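Local coordinates for 6-aminohexanoate-dimer hydrolase (Bacillus anthracis, PDB 4GB7), which probably hydrolyses the amide bond of 6-aminohexanoate dimers, as a putative member of the serine beta-lactamase-like hydrolases, at residues N67-N72 against S268-V273; K163-Y168 against A180-L185; N174-K179 against Q235-T240; G282-A287 against M310-Q315. One frame throughout, in Å; residues are numbered along the deposited sequence. Where two conformers were deposited one is given.

Overall arrangement
Following the chain from the N terminus, residues 67-72 come first, and interaction 1 closes the longest loop by joining strand 66-69 to the start of helix 269-278. Interactions 2 and 3 both fall within that loop. Interaction 2 joins the loop before helix 165-168 to the start of helix 182-186, and interaction 3 joins helix 176-179 to the residues leading into strand 238-241. Their segments alternate, so they cross, meeting where Asp166 contacts both Asn174 and Gly178. Interaction 4 follows once interaction 1 has closed, tying the 282-287 loop to helix 307-318. It touches interaction 1 through Val69 and Ala287, and lies on the far side of the chain's centre from interaction 3.

Interaction 1: residues N67-N72 against S268-V273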
loop_
_atom_site.group_PDB
_atom_site.type_symbol
_atom_site.label_atom_id
_atom_site.label_comp_id
_atom_site.label_asym_id
_atom_site.label_seq_id
_atom_site.Cartn_x
_atom_site.Cartn_y
_atom_site.Cartn_z
ATOM N N ASN A 67 -0.233 -16.153 -3.890
ATOM C CA ASN A 67 0.860 -16.347 -4.805
ATOM C C ASN A 67 2.102 -15.777 -4.172
ATOM O O ASN A 67 2.127 -14.596 -3.777
ATOM C CB ASN A 67 0.657 -15.570 -6.099
ATOM C CG ASN A 67 -0.442 -16.104 -6.941
ATOM O OD1 ASN A 67 -0.963 -17.186 -6.701
ATOM N ND2 ASN A 67 -0.778 -15.356 -8.004
ATOM N N ASP A 68 3.124 -16.604 -4.075
ATOM C CA ASP A 68 4.380 -16.166 -3.475
ATOM C C ASP A 68 5.106 -15.123 -4.320
ATOM O O ASP A 68 5.146 -15.226 -5.575
ATOM C CB ASP A 68 5.312 -17.348 -3.254
ATOM C CG ASP A 68 4.907 -18.239 -2.123
ATOM O OD1 ASP A 68 4.215 -17.837 -1.173
ATOM O OD2 ASP A 68 5.370 -19.395 -2.191
ATOM N N VAL A 69 5.737 -14.168 -3.634
ATOM C CA VAL A 69 6.646 -13.180 -4.234
ATOM C C VAL A 69 8.035 -13.453 -3.669
ATOM O O VAL A 69 8.347 -13.104 -2.550
ATOM C CB VAL A 69 6.184 -11.763 -3.892
ATOM C CG1 VAL A 69 7.171 -10.704 -4.390
ATOM C CG2 VAL A 69 4.753 -11.566 -4.372
ATOM N N LYS A 70 8.858 -14.126 -4.453
ATOM C CA LYS A 70 10.132 -14.646 -3.960
ATOM C C LYS A 70 11.217 -13.590 -3.827
ATOM O O LYS A 70 11.397 -12.730 -4.716
ATOM C CB LYS A 70 10.647 -15.753 -4.878
ATOM C CG LYS A 70 9.838 -17.033 -4.817
ATOM C CD LYS A 70 10.442 -18.143 -5.654
ATOM C CE LYS A 70 10.308 -17.935 -7.165
ATOM N NZ LYS A 70 11.117 -18.899 -8.002
ATOM N N ASN A 71 11.972 -13.674 -2.738
ATOM C CA ASN A 71 13.233 -12.926 -2.653
ATOM C C ASN A 71 14.341 -13.741 -3.336
ATOM O O ASN A 71 14.035 -14.712 -4.038
ATOM C CB ASN A 71 13.603 -12.611 -1.203
ATOM C CG ASN A 71 14.113 -13.814 -0.454
ATOM O OD1 ASN A 71 13.743 -14.929 -0.758
ATOM N ND2 ASN A 71 14.897 -13.576 0.593
ATOM N N ASN A 72 15.595 -13.292 -3.177
ATOM C CA ASN A 72 16.788 -14.094 -3.484
ATOM C C ASN A 72 17.494 -14.491 -2.209
ATOM O O ASN A 72 18.251 -13.683 -1.633
ATOM C CB ASN A 72 17.757 -13.354 -4.363
ATOM C CG ASN A 72 18.916 -14.243 -4.814
ATOM O OD1 ASN A 72 19.213 -15.290 -4.193
ATOM N ND2 ASN A 72 19.524 -13.881 -5.911
ATOM N N SER A 268 2.523 -13.519 -13.888
ATOM C CA SER A 268 1.632 -13.083 -12.827
ATOM C C SER A 268 2.128 -11.767 -12.226
ATOM O O SER A 268 3.271 -11.349 -12.438
ATOM C CB SER A 268 1.505 -14.156 -11.735
ATOM O OG SER A 268 2.737 -14.259 -11.053
ATOM N N LEU A 269 1.289 -11.105 -11.442
ATOM C CA LEU A 269 1.763 -9.882 -10.790
ATOM C C LEU A 269 2.860 -10.287 -9.781
ATOM O O LEU A 269 3.862 -9.568 -9.641
ATOM C CB LEU A 269 0.623 -9.152 -10.067
ATOM C CG LEU A 269 1.049 -7.808 -9.456
ATOM C CD1 LEU A 269 1.652 -6.813 -10.465
ATOM C CD2 LEU A 269 -0.162 -7.223 -8.706
ATOM N N ALA A 270 2.668 -11.411 -9.085
ATOM C CA ALA A 270 3.611 -11.868 -8.087
ATOM C C ALA A 270 4.969 -12.114 -8.732
ATOM O O ALA A 270 5.984 -11.718 -8.185
ATOM C CB ALA A 270 3.124 -13.104 -7.335
ATOM N N GLU A 271 4.981 -12.713 -9.919
ATOM C CA GLU A 271 6.243 -12.996 -10.618
ATOM C C GLU A 271 6.929 -11.720 -11.070
ATOM O O GLU A 271 8.165 -11.588 -10.963
ATOM C CB GLU A 271 5.986 -13.910 -11.796
ATOM C CG GLU A 271 5.701 -15.331 -11.365
ATOM C CD GLU A 271 4.972 -16.204 -12.408
ATOM O OE1 GLU A 271 4.490 -15.759 -13.521
ATOM O OE2 GLU A 271 4.873 -17.403 -12.091
ATOM N N ASN A 272 6.130 -10.766 -11.568
ATOM C CA ASN A 272 6.640 -9.454 -11.922
ATOM C C ASN A 272 7.261 -8.752 -10.728
ATOM O O ASN A 272 8.359 -8.199 -10.819
ATOM C CB ASN A 272 5.542 -8.588 -12.578
ATOM C CG ASN A 272 5.426 -8.822 -14.065
ATOM O OD1 ASN A 272 6.277 -8.319 -14.798
ATOM N ND2 ASN A 272 4.394 -9.570 -14.523
ATOM N N VAL A 273 6.566 -8.729 -9.597
ATOM C CA VAL A 273 7.104 -8.040 -8.456
ATOM C C VAL A 273 8.378 -8.720 -7.973
ATOM O O VAL A 273 9.358 -8.045 -7.600
ATOM C CB VAL A 273 6.064 -7.915 -7.300
ATOM C CG1 VAL A 273 6.732 -7.382 -6.028
ATOM C CG2 VAL A 273 4.897 -7.043 -7.726
#
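Val69 and Ala270 bring the last residue of a strand against the first turn of a helix. What the strand meets there is the small methyl of Ala270, and Val69 is the side chain that spans Ala270 and Val273. From its CB the two methyls part company. CG1, anti to the backbone N (chi1 175°), reaches the CG1 of Val273 at 3.7 Å, and the two valine side chains cross obliquely. CG2 comes to 3.7 Å from Ala270 CB and lies nearly as close to Ala270 CA. Ala270 directs its methyl toward the strand, where it also meets the backbone: Ala270 CB lies 3.4 Å from Asp68 O and 3.7 Å from Asn67 CB. One methyl therefore touches three consecutive strand residues, and the axes of the two short segments approach to 7.3 Å, running almost parallel (7°).

The helix start is fixed by a capping box. Ser268 OG accepts from Glu271 N, and Glu271 OE1 accepts in return from Ser268 N at 3.0 Å, a nearly straight bond (171°) that meets the carboxylate from above its plane. Beyond the apolar contact, Glu297 spans both segments, its OE2 accepting from Asn67 ND2 and from Ala270 N, while Asn67 OD1 is held by Lys295 NZ. In the fold, strand 66-69 is an outermost strand of a four-stranded antiparallel sheet, hydrogen-bonded to strand 287-290, and helix 269-278 covers Val69 with Val273 and Trp278, while Tyr289 of the neighbouring strand touches both valines.

Interaction 2: residues K163-Y168 against A180-L185; sequences KTADTY and ATLQQL
A single antiparallel bridge between Thr164 and Thr181 joins the loop before helix 165-168 to the N-cap of helix 182-186. The two residues form a non-hydrogen-bonded pair, their CA atoms 4.0 Å apart, and the bonds fall on the neighbours. Leu182 N donates to Lys163 O at 3.0 Å. Ala165 N donates to Ala180 O at 2.9 Å. Both donors lie nearly along the C=O axis of their acceptor. Each oxygen also takes a CA-H contact from the bridged pair, Thr181 CA lying 3.2 Å from Lys163 O.

Thr181 itself caps the helix. Its OG1 sits in the crowded position between the backbone N and the carbonyl carbon (chi1 65°), from where it accepts from Gln184 N, while Gln184 OE1 accepts from Thr181 N, completing a capping box. Leucine side chains fill the apolar side of the contact. Leu182 CD1 reaches Tyr168 CE2 at 3.9 Å from the edge of the ring, in its plane, and the two side chains cross at about a right angle; Leu185 CD1 packs on Ala165 CB at 3.8 Å. Helix 251-265 borders the same patch, touching Ala165, Tyr168 and both leucines, while Tyr168 OH turns to Asp160 N.

The chemistry pairs donors that a helix start cannot satisfy internally with acceptors from a loop. Leu182 N, in the first turn, has no earlier helical carbonyl to bond to, and Lys163 O takes that place; the partial positive charge of the helix N terminus would probably strengthen the bond.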
loop_
_atom_site.group_PDB
_atom_site.type_symbol
_atom_site.label_atom_id
_atom_site.label_comp_id
_atom_site.label_asym_id
_atom_site.label_seq_id
_atom_site.Cartn_x
_atom_site.Cartn_y
_atom_site.Cartn_z
ATOM N N LYS A 163 -2.429 5.983 -23.644
ATOM C CA LYS A 163 -3.411 5.105 -24.250
ATOM C C LYS A 163 -4.430 4.621 -23.214
ATOM O O LYS A 163 -4.186 4.685 -21.984
ATOM C CB LYS A 163 -2.701 3.963 -24.978
ATOM C CG LYS A 163 -1.990 4.439 -26.227
ATOM C CD LYS A 163 -1.356 3.291 -26.986
ATOM C CE LYS A 163 -0.644 3.833 -28.207
ATOM N NZ LYS A 163 -0.015 2.741 -29.022
ATOM N N THR A 164 -5.580 4.173 -23.702
ATOM C CA THR A 164 -6.649 3.672 -22.863
ATOM C C THR A 164 -6.346 2.255 -22.414
ATOM O O THR A 164 -5.690 1.486 -23.101
ATOM C CB THR A 164 -8.006 3.627 -23.610
ATOM O OG1 THR A 164 -7.893 2.818 -24.791
ATOM C CG2 THR A 164 -8.495 5.042 -23.954
ATOM N N ALA A 165 -6.849 1.903 -21.238
ATOM C CA ALA A 165 -6.707 0.551 -20.740
ATOM C C ALA A 165 -7.259 -0.497 -21.692
ATOM O O ALA A 165 -6.700 -1.594 -21.774
ATOM C CB ALA A 165 -7.338 0.398 -19.340
ATOM N N ASP A 166 -8.347 -0.194 -22.413
ATOM C CA ASP A 166 -8.946 -1.165 -23.305
ATOM C C ASP A 166 -8.166 -1.319 -24.606
ATOM O O ASP A 166 -8.476 -2.198 -25.420
ATOM C CB ASP A 166 -10.462 -0.919 -23.528
ATOM C CG ASP A 166 -10.784 0.414 -24.208
ATOM O OD1 ASP A 166 -9.891 1.049 -24.810
ATOM O OD2 ASP A 166 -11.986 0.805 -24.165
ATOM N N THR A 167 -7.094 -0.542 -24.744
ATOM C CA THR A 167 -6.105 -0.790 -25.807
ATOM C C THR A 167 -5.382 -2.127 -25.510
ATOM O O THR A 167 -5.027 -2.890 -26.409
ATOM C CB THR A 167 -5.079 0.360 -25.920
ATOM O OG1 THR A 167 -5.751 1.594 -26.303
ATOM C CG2 THR A 167 -3.955 0.002 -26.957
ATOM N N TYR A 168 -5.198 -2.400 -24.221
ATOM C CA TYR A 168 -4.442 -3.542 -23.800
ATOM C C TYR A 168 -5.321 -4.665 -23.300
ATOM O O TYR A 168 -4.941 -5.827 -23.420
ATOM C CB TYR A 168 -3.441 -3.150 -22.724
ATOM C CG TYR A 168 -2.523 -2.064 -23.182
ATOM C CD1 TYR A 168 -1.606 -2.301 -24.201
ATOM C CD2 TYR A 168 -2.629 -0.774 -22.693
ATOM C CE1 TYR A 168 -0.770 -1.297 -24.639
ATOM C CE2 TYR A 168 -1.808 0.242 -23.126
ATOM C CZ TYR A 168 -0.907 -0.011 -24.142
ATOM O OH TYR A 168 -0.057 0.975 -24.595
ATOM N N ALA A 180 -10.596 4.721 -19.496
ATOM C CA ALA A 180 -9.598 5.551 -18.845
ATOM C C ALA A 180 -8.228 5.314 -19.442
ATOM O O ALA A 180 -7.875 4.177 -19.783
ATOM C CB ALA A 180 -9.543 5.219 -17.364
ATOM N N THR A 181 -7.430 6.365 -19.501
ATOM C CA THR A 181 -6.025 6.199 -19.874
ATOM C C THR A 181 -5.275 5.594 -18.710
ATOM O O THR A 181 -5.722 5.676 -17.555
ATOM C CB THR A 181 -5.297 7.511 -20.268
ATOM O OG1 THR A 181 -5.218 8.393 -19.134
ATOM C CG2 THR A 181 -5.946 8.225 -21.478
ATOM N N LEU A 182 -4.121 5.012 -19.009
ATOM C CA LEU A 182 -3.297 4.448 -17.960
ATOM C C LEU A 182 -2.909 5.519 -16.938
ATOM O O LEU A 182 -2.924 5.243 -15.728
ATOM C CB LEU A 182 -2.061 3.773 -18.512
ATOM C CG LEU A 182 -2.283 2.351 -18.988
ATOM C CD1 LEU A 182 -3.340 2.221 -20.079
ATOM C CD2 LEU A 182 -0.958 1.746 -19.422
ATOM N N GLN A 183 -2.551 6.708 -17.417
ATOM C CA GLN A 183 -2.207 7.822 -16.558
ATOM C C GLN A 183 -3.358 8.202 -15.620
ATOM O O GLN A 183 -3.127 8.437 -14.428
ATOM C CB GLN A 183 -1.663 9.023 -17.355
ATOM C CG GLN A 183 -1.012 10.072 -16.446
ATOM C CD GLN A 183 0.186 9.522 -15.675
ATOM O OE1 GLN A 183 1.131 9.021 -16.254
ATOM N NE2 GLN A 183 0.152 9.642 -14.354
ATOM N N GLN A 184 -4.578 8.261 -16.148
ATOM C CA GLN A 184 -5.784 8.487 -15.311
ATOM C C GLN A 184 -5.944 7.466 -14.209
ATOM O O GLN A 184 -6.290 7.812 -13.050
ATOM C CB GLN A 184 -7.039 8.619 -16.190
ATOM C CG GLN A 184 -6.997 9.941 -16.947
ATOM C CD GLN A 184 -7.986 9.995 -18.142
ATOM O OE1 GLN A 184 -8.585 8.949 -18.560
ATOM N NE2 GLN A 184 -8.141 11.180 -18.713
ATOM N N LEU A 185 -5.688 6.208 -14.548
ATOM C CA LEU A 185 -5.721 5.117 -13.558
ATOM C C LEU A 185 -4.631 5.316 -12.498
ATOM O O LEU A 185 -4.901 5.242 -11.241
ATOM C CB LEU A 185 -5.596 3.756 -14.247
ATOM C CG LEU A 185 -6.733 3.334 -15.162
ATOM C CD1 LEU A 185 -6.315 2.221 -16.123
ATOM C CD2 LEU A 185 -7.981 2.883 -14.422
#

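Interaction 3: residues N174-K179 against Q235-T240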
loop_
_atom_site.group_PDB
_atom_site.type_symbol
_atom_site.label_atom_id
_atom_site.label_comp_id
_atom_site.label_asym_id
_atom_site.label_seq_id
_atom_site.Cartn_x
_atom_site.Cartn_y
_atom_site.Cartn_z
ATOM N N ASN A 174 -14.762 -0.233 -23.989
ATOM C CA ASN A 174 -15.907 0.681 -23.840
ATOM C C ASN A 174 -16.544 0.641 -22.455
ATOM O O ASN A 174 -17.616 1.177 -22.278
ATOM C CB ASN A 174 -16.966 0.473 -24.954
ATOM C CG ASN A 174 -16.442 0.817 -26.320
ATOM O OD1 ASN A 174 -15.631 1.748 -26.471
ATOM N ND2 ASN A 174 -16.902 0.079 -27.337
ATOM N N THR A 175 -15.860 0.040 -21.473
ATOM C CA THR A 175 -16.308 0.066 -20.053
ATOM C C THR A 175 -15.612 1.193 -19.324
ATOM O O THR A 175 -14.658 1.721 -19.825
ATOM C CB THR A 175 -16.065 -1.267 -19.319
ATOM O OG1 THR A 175 -14.664 -1.436 -19.050
ATOM C CG2 THR A 175 -16.614 -2.449 -20.130
ATOM N N PRO A 176 -16.069 1.556 -18.103
ATOM C CA PRO A 176 -15.469 2.706 -17.464
ATOM C C PRO A 176 -13.945 2.621 -17.209
ATOM O O PRO A 176 -13.219 3.613 -17.395
ATOM C CB PRO A 176 -16.188 2.746 -16.131
ATOM C CG PRO A 176 -17.553 2.228 -16.467
ATOM C CD PRO A 176 -17.282 1.106 -17.402
ATOM N N PHE A 177 -13.482 1.496 -16.680
ATOM C CA PHE A 177 -12.012 1.316 -16.509
ATOM C C PHE A 177 -11.306 1.163 -17.838
ATOM O O PHE A 177 -10.153 1.547 -17.961
ATOM C CB PHE A 177 -11.640 0.157 -15.575
ATOM C CG PHE A 177 -11.930 0.438 -14.127
ATOM C CD1 PHE A 177 -11.248 1.436 -13.459
ATOM C CD2 PHE A 177 -12.883 -0.295 -13.448
ATOM C CE1 PHE A 177 -11.499 1.697 -12.127
ATOM C CE2 PHE A 177 -13.144 -0.035 -12.122
ATOM C CZ PHE A 177 -12.469 0.973 -11.485
ATOM N N GLY A 178 -11.996 0.627 -18.832
ATOM C CA GLY A 178 -11.443 0.523 -20.172
ATOM C C GLY A 178 -11.150 1.823 -20.894
ATOM O O GLY A 178 -10.123 1.956 -21.632
ATOM N N LYS A 179 -12.044 2.773 -20.694
ATOM C CA LYS A 179 -12.008 4.066 -21.349
ATOM C C LYS A 179 -11.004 4.995 -20.731
ATOM O O LYS A 179 -10.605 5.982 -21.348
ATOM C CB LYS A 179 -13.437 4.665 -21.371
ATOM C CG LYS A 179 -14.352 3.887 -22.300
ATOM C CD LYS A 179 -15.846 4.181 -22.132
ATOM C CE LYS A 179 -16.327 5.423 -22.829
ATOM N NZ LYS A 179 -17.747 5.656 -22.409
ATOM N N GLN A 235 -15.846 -5.387 -14.431
ATOM C CA GLN A 235 -16.860 -5.406 -15.480
ATOM C C GLN A 235 -18.190 -4.830 -14.966
ATOM O O GLN A 235 -19.031 -4.383 -15.761
ATOM C CB GLN A 235 -17.093 -6.836 -16.000
ATOM C CG GLN A 235 -15.973 -7.478 -16.793
ATOM C CD GLN A 235 -15.682 -6.815 -18.105
ATOM O OE1 GLN A 235 -16.298 -5.787 -18.452
ATOM N NE2 GLN A 235 -14.699 -7.362 -18.843
ATOM N N GLU A 236 -18.364 -4.825 -13.649
ATOM C CA GLU A 236 -19.553 -4.239 -13.020
ATOM C C GLU A 236 -19.475 -2.708 -12.803
ATOM O O GLU A 236 -20.455 -2.100 -12.353
ATOM C CB GLU A 236 -19.803 -4.891 -11.639
ATOM C CG GLU A 236 -20.275 -6.333 -11.692
ATOM C CD GLU A 236 -20.934 -6.782 -10.411
ATOM O OE1 GLU A 236 -20.802 -6.098 -9.372
ATOM O OE2 GLU A 236 -21.587 -7.838 -10.439
ATOM N N ALA A 237 -18.316 -2.099 -13.097
ATOM C CA ALA A 237 -18.086 -0.672 -12.849
ATOM C C ALA A 237 -19.082 0.181 -13.592
ATOM O O ALA A 237 -19.350 -0.061 -14.785
ATOM C CB ALA A 237 -16.667 -0.261 -13.244
ATOM N N LYS A 238 -19.622 1.159 -12.874
ATOM C CA LYS A 238 -20.511 2.160 -13.450
ATOM C C LYS A 238 -19.862 3.534 -13.285
ATOM O O LYS A 238 -19.528 3.971 -12.153
ATOM C CB LYS A 238 -21.882 2.141 -12.780
ATOM C CG LYS A 238 -22.863 3.104 -13.400
ATOM C CD LYS A 238 -24.095 3.344 -12.530
ATOM C CE LYS A 238 -24.622 4.763 -12.709
ATOM N NZ LYS A 238 -23.607 5.802 -12.363
ATOM N N GLU A 239 -19.689 4.232 -14.399
ATOM C CA GLU A 239 -19.010 5.533 -14.393
ATOM C C GLU A 239 -19.896 6.629 -13.732
ATOM O O GLU A 239 -21.091 6.751 -14.035
ATOM C CB GLU A 239 -18.672 5.929 -15.835
ATOM C CG GLU A 239 -17.869 7.213 -15.934
ATOM C CD GLU A 239 -17.520 7.598 -17.349
ATOM O OE1 GLU A 239 -16.780 6.832 -17.990
ATOM O OE2 GLU A 239 -17.946 8.696 -17.798
ATOM N N THR A 240 -19.307 7.411 -12.835
ATOM C CA THR A 240 -20.027 8.443 -12.138
ATOM C C THR A 240 -19.488 9.830 -12.451
ATOM O O THR A 240 -20.103 10.804 -12.108
ATOM C CB THR A 240 -19.976 8.207 -10.625
ATOM O OG1 THR A 240 -18.628 8.177 -10.199
ATOM C CG2 THR A 240 -20.667 6.864 -10.244
HETATM O O HOH W 1 -14.506 6.049 -16.569
#
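Pro176 O and Glu239 OE1 are bridged by one water, which donates to both: 2.8 Å from its oxygen to Glu239 OE1 and 2.9 Å to Pro176 O. Glu239 reaches it with an extended side chain, CG anti to the backbone N (chi1 -176°). Lys179 NZ stands 4.7 Å from Glu239 OE1, too far for a salt bridge, but an opposite charge that would probably help to stabilise the carboxylate.

Apart from this water, the contact is made by apolar groups and backbone atoms. The proline ring lies against the 237-239 backbone, Pro176 CG coming to 3.4 Å from Ala237 O and 3.6 Å from Glu239 N. Ala237 points its methyl at Phe177, the residue after the proline, with Ala237 CB 3.7 Å from Phe177 CE2. Nearby, Thr175 CG2 touches Gln235 OE1, while the amide nitrogen of Gln235 bonds to Glu171 O.

Strand 238-241 pairs with strand 191-193, whose Val192 touches both Pro176 and Ala237. On the helix side the pattern is that of a threonine N-cap followed by proline in the first turn: Thr175 OG1, also bonded to Leu172 O, accepts a weak 3.4 Å bond from Gly178 N.

Interaction 4: residues G282-A287 against M310-Q315; sequences GMEENA and MARFGQ. With NO3 (nitrate ion), chain C.
The loop Gly282-Ala287 passes helix 307-318 at Met283, whose CA is 7.1 Å from that of Arg312, and enters from Gly282 with a positive phi (73°) that suits glycine. The pairing is a loop-to-helix salt bridge in the beta-lactamase-like fold, where this helix lies with Met310 and Ala311 against the central antiparallel sheet.

Arg312 makes up most of the helix side of the contact. Its chain, extended from CG to NE, runs beside Met283, present as selenomethionine; the two side chains slide past each other in opposite directions, with Met283 SE 3.8 Å from Arg312 CD. At the end, Arg312 NH1 donates to Glu284 OE2 at 2.8 Å, using the anti lone pair of that oxygen, and NH2 adds a weak bond to the same oxygen at 3.2 Å. Carboxylate and guanidinium planes stand 66° apart, and Glu284 CG lies over one guanidinium face.

Glu284 OE2 takes bonds from two arginines, Arg312 and Arg308, and Arg312 in turn pairs with two carboxylates, Glu284 and Asp309, which probably favours the charged forms. Asp309 OD1 also receives Glu284 N. Met283 CE lies 4.3 Å from Phe313 CB, while the ring beyond stacks on Phe145. About one turn beyond Arg312, Gln315 NE2 donates to O1 of a nitrate, probably from the crystallisation liquor, at 3.0 Å and 165°.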
loop_
_atom_site.group_PDB
_atom_site.type_symbol
_atom_site.label_atom_id
_atom_site.label_comp_id
_atom_site.label_asym_id
_atom_site.label_seq_id
_atom_site.Cartn_x
_atom_site.Cartn_y
_atom_site.Cartn_z
ATOM N N GLY A 282 17.990 -7.126 -1.887
ATOM C CA GLY A 282 18.508 -7.735 -0.647
ATOM C C GLY A 282 17.448 -8.056 0.383
ATOM O O GLY A 282 17.764 -8.175 1.593
HETATM N N MSE A 283 16.213 -8.255 -0.067
HETATM C CA MSE A 283 15.084 -8.603 0.843
HETATM C C MSE A 283 15.388 -9.879 1.639
HETATM O O MSE A 283 15.944 -10.837 1.110
HETATM C CB MSE A 283 13.837 -8.906 0.048
HETATM C CG MSE A 283 13.351 -7.756 -0.872
HETATM SE SE MSE A 283 12.947 -6.169 0.217
HETATM C CE MSE A 283 11.667 -5.449 -1.043
ATOM N N GLU A 284 15.007 -9.862 2.908
ATOM C CA GLU A 284 15.245 -10.959 3.801
ATOM C C GLU A 284 14.303 -12.151 3.634
ATOM O O GLU A 284 14.691 -13.285 3.970
ATOM C CB GLU A 284 15.073 -10.453 5.241
ATOM C CG GLU A 284 16.179 -9.624 5.786
ATOM C CD GLU A 284 15.798 -9.157 7.184
ATOM O OE1 GLU A 284 15.946 -9.946 8.156
ATOM O OE2 GLU A 284 15.347 -8.020 7.298
ATOM N N GLU A 285 13.039 -11.868 3.256
ATOM C CA GLU A 285 11.992 -12.875 3.196
ATOM C C GLU A 285 11.173 -12.719 1.940
ATOM O O GLU A 285 11.165 -11.647 1.293
ATOM C CB GLU A 285 11.035 -12.781 4.413
ATOM C CG GLU A 285 11.725 -12.806 5.786
ATOM C CD GLU A 285 12.390 -14.104 6.186
ATOM O OE1 GLU A 285 12.062 -15.117 5.564
ATOM O OE2 GLU A 285 13.220 -14.087 7.173
ATOM N N ASN A 286 10.489 -13.806 1.609
ATOM C CA ASN A 286 9.455 -13.757 0.596
ATOM C C ASN A 286 8.340 -12.795 1.020
ATOM O O ASN A 286 8.084 -12.560 2.224
ATOM C CB ASN A 286 8.843 -15.148 0.347
ATOM C CG ASN A 286 9.811 -16.136 -0.281
ATOM O OD1 ASN A 286 10.804 -15.768 -0.895
ATOM N ND2 ASN A 286 9.534 -17.408 -0.082
ATOM N N ALA A 287 7.648 -12.276 0.033
ATOM C CA ALA A 287 6.363 -11.656 0.253
ATOM C C ALA A 287 5.318 -12.580 -0.401
ATOM O O ALA A 287 5.650 -13.674 -0.904
ATOM C CB ALA A 287 6.313 -10.225 -0.289
HETATM N N MSE A 310 9.882 -3.941 3.601
HETATM C CA MSE A 310 9.237 -2.719 3.127
HETATM C C MSE A 310 10.141 -1.521 3.296
HETATM O O MSE A 310 10.160 -0.655 2.453
HETATM C CB MSE A 310 7.931 -2.449 3.823
HETATM C CG MSE A 310 6.848 -3.338 3.393
HETATM SE SE MSE A 310 6.472 -3.193 1.470
HETATM C CE MSE A 310 6.917 -1.336 1.156
ATOM N N ALA A 311 10.936 -1.486 4.366
ATOM C CA ALA A 311 11.899 -0.418 4.558
ATOM C C ALA A 311 12.986 -0.396 3.480
ATOM O O ALA A 311 13.435 0.664 3.055
ATOM C CB ALA A 311 12.512 -0.530 5.927
ATOM N N ARG A 312 13.420 -1.580 3.048
ATOM C CA ARG A 312 14.371 -1.676 1.962
ATOM C C ARG A 312 13.787 -1.061 0.706
ATOM O O ARG A 312 14.465 -0.299 0.006
ATOM C CB ARG A 312 14.744 -3.129 1.676
ATOM C CG ARG A 312 15.501 -3.820 2.806
ATOM C CD ARG A 312 15.832 -5.293 2.500
ATOM N NE ARG A 312 16.822 -5.779 3.444
ATOM C CZ ARG A 312 16.525 -6.213 4.673
ATOM N NH1 ARG A 312 15.262 -6.312 5.087
ATOM N NH2 ARG A 312 17.510 -6.538 5.495
ATOM N N PHE A 313 12.525 -1.344 0.429
ATOM C CA PHE A 313 11.867 -0.749 -0.751
ATOM C C PHE A 313 11.752 0.800 -0.598
ATOM O O PHE A 313 11.973 1.555 -1.497
ATOM C CB PHE A 313 10.482 -1.331 -0.923
ATOM C CG PHE A 313 9.720 -0.741 -2.075
ATOM C CD1 PHE A 313 10.104 -1.039 -3.358
ATOM C CD2 PHE A 313 8.616 0.097 -1.889
ATOM C CE1 PHE A 313 9.403 -0.530 -4.425
ATOM C CE2 PHE A 313 7.911 0.612 -2.972
ATOM C CZ PHE A 313 8.303 0.297 -4.227
ATOM N N GLY A 314 11.448 1.245 0.616
ATOM C CA GLY A 314 11.436 2.661 0.922
ATOM C C GLY A 314 12.759 3.346 0.629
ATOM O O GLY A 314 12.804 4.443 0.051
ATOM N N GLN A 315 13.835 2.695 1.068
ATOM C CA GLN A 315 15.196 3.206 0.867
ATOM C C GLN A 315 15.476 3.250 -0.646
ATOM O O GLN A 315 16.096 4.196 -1.105
ATOM C CB GLN A 315 16.229 2.350 1.569
ATOM C CG GLN A 315 17.642 2.865 1.426
ATOM C CD GLN A 315 17.839 4.178 2.112
ATOM O OE1 GLN A 315 17.238 4.438 3.173
ATOM N NE2 GLN A 315 18.747 4.978 1.586
HETATM N N NO3 C . 20.077 8.111 1.889
HETATM O O1 NO3 C . 19.970 7.432 2.879
HETATM O O2 NO3 C . 19.746 7.560 0.651
HETATM O O3 NO3 C . 20.557 9.428 1.989
#